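Local atomic coordinates of P450 epoxidase (PDB entry 1Q5D), a protein that belongs to the cytochrome P450 family, a mainly helical single-chain fold that holds a haem in its interior. Residues F265-L270 with E407-I412. Residues are numbered along the deposited sequence; the frame is centred on the assembly and turned at random.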
ATOM      1  N   PHE A 265      -9.791  -6.605   2.798  1.00 27.66           N
ATOM      2  CA  PHE A 265     -10.095  -7.297   1.551  1.00 27.33           C
ATOM      3  C   PHE A 265      -9.946  -8.827   1.751  1.00 28.38           C
ATOM      4  O   PHE A 265     -10.681  -9.619   1.164  1.00 28.28           O
ATOM      5  CB  PHE A 265      -9.138  -6.846   0.449  1.00 27.93           C
ATOM      6  CG  PHE A 265      -9.613  -5.645  -0.356  1.00 28.99           C
ATOM      7  CD1 PHE A 265      -9.936  -4.444   0.258  1.00 29.34           C
ATOM      8  CD2 PHE A 265      -9.691  -5.720  -1.728  1.00 29.81           C
ATOM      9  CE1 PHE A 265     -10.350  -3.332  -0.505  1.00 29.92           C
ATOM     10  CE2 PHE A 265     -10.108  -4.617  -2.497  1.00 29.81           C
ATOM     11  CZ  PHE A 265     -10.432  -3.426  -1.871  1.00 30.07           C
ATOM     12  N   ALA A 266      -8.993  -9.238   2.577  1.00 27.50           N
ATOM     13  CA  ALA A 266      -8.786 -10.673   2.813  1.00 28.09           C
ATOM     14  C   ALA A 266     -10.002 -11.284   3.492  1.00 28.83           C
ATOM     15  O   ALA A 266     -10.500 -12.328   3.051  1.00 30.32           O
ATOM     16  CB  ALA A 266      -7.503 -10.927   3.625  1.00 27.52           C
ATOM     17  N   VAL A 267     -10.484 -10.630   4.546  1.00 28.78           N
ATOM     18  CA  VAL A 267     -11.671 -11.086   5.265  1.00 30.40           C
ATOM     19  C   VAL A 267     -12.886 -11.085   4.346  1.00 31.69           C
ATOM     20  O   VAL A 267     -13.648 -12.048   4.320  1.00 31.46           O
ATOM     21  CB  VAL A 267     -11.959 -10.212   6.519  1.00 30.12           C
ATOM     22  CG1 VAL A 267     -13.367 -10.475   7.047  1.00 30.92           C
ATOM     23  CG2 VAL A 267     -10.901 -10.461   7.630  1.00 30.58           C
ATOM     24  N   LEU A 268     -13.057 -10.002   3.584  1.00 32.95           N
ATOM     25  CA  LEU A 268     -14.161  -9.899   2.631  1.00 32.57           C
ATOM     26  C   LEU A 268     -14.150 -11.063   1.641  1.00 33.39           C
ATOM     27  O   LEU A 268     -15.177 -11.716   1.411  1.00 33.19           O
ATOM     28  CB  LEU A 268     -14.093  -8.568   1.866  1.00 33.10           C
ATOM     29  CG  LEU A 268     -15.131  -8.403   0.753  1.00 34.08           C
ATOM     30  CD1 LEU A 268     -16.537  -8.767   1.258  1.00 35.22           C
ATOM     31  CD2 LEU A 268     -15.118  -6.974   0.209  1.00 34.07           C
ATOM     32  N   ASN A 269     -12.992 -11.312   1.045  1.00 33.08           N
ATOM     33  CA  ASN A 269     -12.878 -12.333   0.026  1.00 33.44           C
ATOM     34  C   ASN A 269     -13.023 -13.748   0.558  1.00 33.81           C
ATOM     35  O   ASN A 269     -13.474 -14.625  -0.163  1.00 34.76           O
ATOM     36  CB  ASN A 269     -11.582 -12.174  -0.774  1.00 33.27           C
ATOM     37  CG  ASN A 269     -11.724 -11.174  -1.895  1.00 33.63           C
ATOM     38  OD1 ASN A 269     -12.263 -11.483  -2.960  1.00 34.40           O
ATOM     39  ND2 ASN A 269     -11.233  -9.970  -1.668  1.00 33.12           N
ATOM     40  N   LEU A 270     -12.672 -13.961   1.821  1.00 34.74           N
ATOM     41  CA  LEU A 270     -12.841 -15.275   2.439  1.00 36.48           C
ATOM     42  C   LEU A 270     -14.291 -15.495   2.871  1.00 38.09           C
ATOM     43  O   LEU A 270     -14.784 -16.618   2.830  1.00 39.05           O
ATOM     44  CB  LEU A 270     -11.873 -15.463   3.617  1.00 35.46           C
ATOM     45  CG  LEU A 270     -10.418 -15.645   3.194  1.00 35.32           C
ATOM     46  CD1 LEU A 270      -9.449 -15.631   4.403  1.00 35.39           C
ATOM     47  CD2 LEU A 270     -10.225 -16.912   2.353  1.00 35.63           C
ATOM     48  N   GLU A 407     -14.681   1.508   3.644  1.00 33.41           N
ATOM     49  CA  GLU A 407     -14.941   2.349   4.796  1.00 36.26           C
ATOM     50  C   GLU A 407     -15.509   1.555   5.970  1.00 36.38           C
ATOM     51  O   GLU A 407     -15.240   1.875   7.128  1.00 36.99           O
ATOM     52  CB  GLU A 407     -15.880   3.501   4.406  1.00 37.65           C
ATOM     53  CG  GLU A 407     -15.242   4.455   3.411  1.00 38.88           C
ATOM     54  CD  GLU A 407     -16.174   5.573   2.967  1.00 39.85           C
ATOM     55  OE1 GLU A 407     -15.658   6.624   2.558  1.00 41.20           O
ATOM     56  OE2 GLU A 407     -17.403   5.409   3.022  1.00 40.12           O
ATOM     57  N   SER A 408     -16.296   0.532   5.666  1.00 36.33           N
ATOM     58  CA  SER A 408     -16.877  -0.334   6.687  1.00 36.33           C
ATOM     59  C   SER A 408     -17.100  -1.741   6.134  1.00 36.35           C
ATOM     60  O   SER A 408     -17.474  -1.922   4.977  1.00 35.69           O
ATOM     61  CB  SER A 408     -18.186   0.259   7.237  1.00 37.54           C
ATOM     62  OG  SER A 408     -19.169   0.347   6.225  1.00 38.78           O
ATOM     63  N   LEU A 409     -16.834  -2.735   6.976  1.00 36.17           N
ATOM     64  CA  LEU A 409     -17.041  -4.134   6.654  1.00 36.13           C
ATOM     65  C   LEU A 409     -17.698  -4.763   7.874  1.00 37.12           C
ATOM     66  O   LEU A 409     -17.024  -5.227   8.799  1.00 36.26           O
ATOM     67  CB  LEU A 409     -15.692  -4.806   6.354  1.00 36.09           C
ATOM     68  CG  LEU A 409     -15.716  -6.290   5.979  1.00 36.14           C
ATOM     69  CD1 LEU A 409     -16.770  -6.561   4.930  1.00 36.64           C
ATOM     70  CD2 LEU A 409     -14.330  -6.773   5.506  1.00 35.94           C
ATOM     71  N   ASN A 410     -19.023  -4.739   7.890  1.00 39.26           N
ATOM     72  CA  ASN A 410     -19.772  -5.140   9.069  1.00 41.20           C
ATOM     73  C   ASN A 410     -20.088  -6.625   9.056  1.00 41.46           C
ATOM     74  O   ASN A 410     -20.608  -7.155   8.072  1.00 41.84           O
ATOM     75  CB  ASN A 410     -21.048  -4.308   9.210  1.00 41.84           C
ATOM     76  CG  ASN A 410     -20.782  -2.938   9.815  1.00 42.84           C
ATOM     77  OD1 ASN A 410     -20.885  -1.917   9.134  1.00 43.64           O
ATOM     78  ND2 ASN A 410     -20.423  -2.913  11.094  1.00 42.74           N
ATOM     79  N   VAL A 411     -19.754  -7.294  10.153  1.00 42.19           N
ATOM     80  CA  VAL A 411     -19.934  -8.731  10.245  1.00 43.22           C
ATOM     81  C   VAL A 411     -20.621  -9.107  11.547  1.00 44.54           C
ATOM     82  O   VAL A 411     -20.716  -8.296  12.478  1.00 44.02           O
ATOM     83  CB  VAL A 411     -18.583  -9.488  10.176  1.00 43.03           C
ATOM     84  CG1 VAL A 411     -17.836  -9.158   8.897  1.00 42.88           C
ATOM     85  CG2 VAL A 411     -17.721  -9.180  11.406  1.00 42.94           C
ATOM     86  N   ILE A 412     -21.103 -10.343  11.589  1.00 45.38           N
ATOM     87  CA  ILE A 412     -21.582 -10.953  12.813  1.00 47.16           C
ATOM     88  C   ILE A 412     -20.631 -12.091  13.127  1.00 47.43           C
ATOM     89  O   ILE A 412     -20.533 -13.054  12.365  1.00 46.86           O
ATOM     90  CB  ILE A 412     -23.008 -11.494  12.625  1.00 47.75           C
ATOM     91  CG1 ILE A 412     -23.954 -10.370  12.195  1.00 47.73           C
ATOM     92  CG2 ILE A 412     -23.489 -12.171  13.907  1.00 48.10           C
ATOM     93  CD1 ILE A 412     -25.050 -10.819  11.246  1.00 48.27           C
TER
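Leu409 carries its CG anti to the backbone N (chi1 -179°), which stretches the side chain from strand 406-412 toward helix 257-272, where Val267, its CG1 likewise anti to N (chi1 166°), extends a methyl to meet it. This is helix-against-sheet packing in the cytochrome P450 fold, made between helix 257-272 and the small antiparallel sheet to which strand 406-412 belongs; the haem lies about 14 Å from the Val267 side chain. One methyl does the touching: CD2 of Leu409 lies 4.1 Å from CG1 of Val267 and, on the next residue of the helix, 4.1 Å from CB and 4.0 Å from the backbone N of Leu268. Leucine suits the strand position because it branches at CG, one carbon farther out than valine, and so carries its methyls across the gap between the backbones; the beta-branched valine offers a methyl close to the helix surface. All three touching residues are buried. The backbone of Leu409 pairs with Val145, and its N donates to the carboxylate OD2 of Asp144. On the helix, Asn269 ND2 hydrogen-bonds to Phe265 O at 2.9 Å, and Asn269 N bonds to the same oxygen from the opposite face of its carbonyl plane.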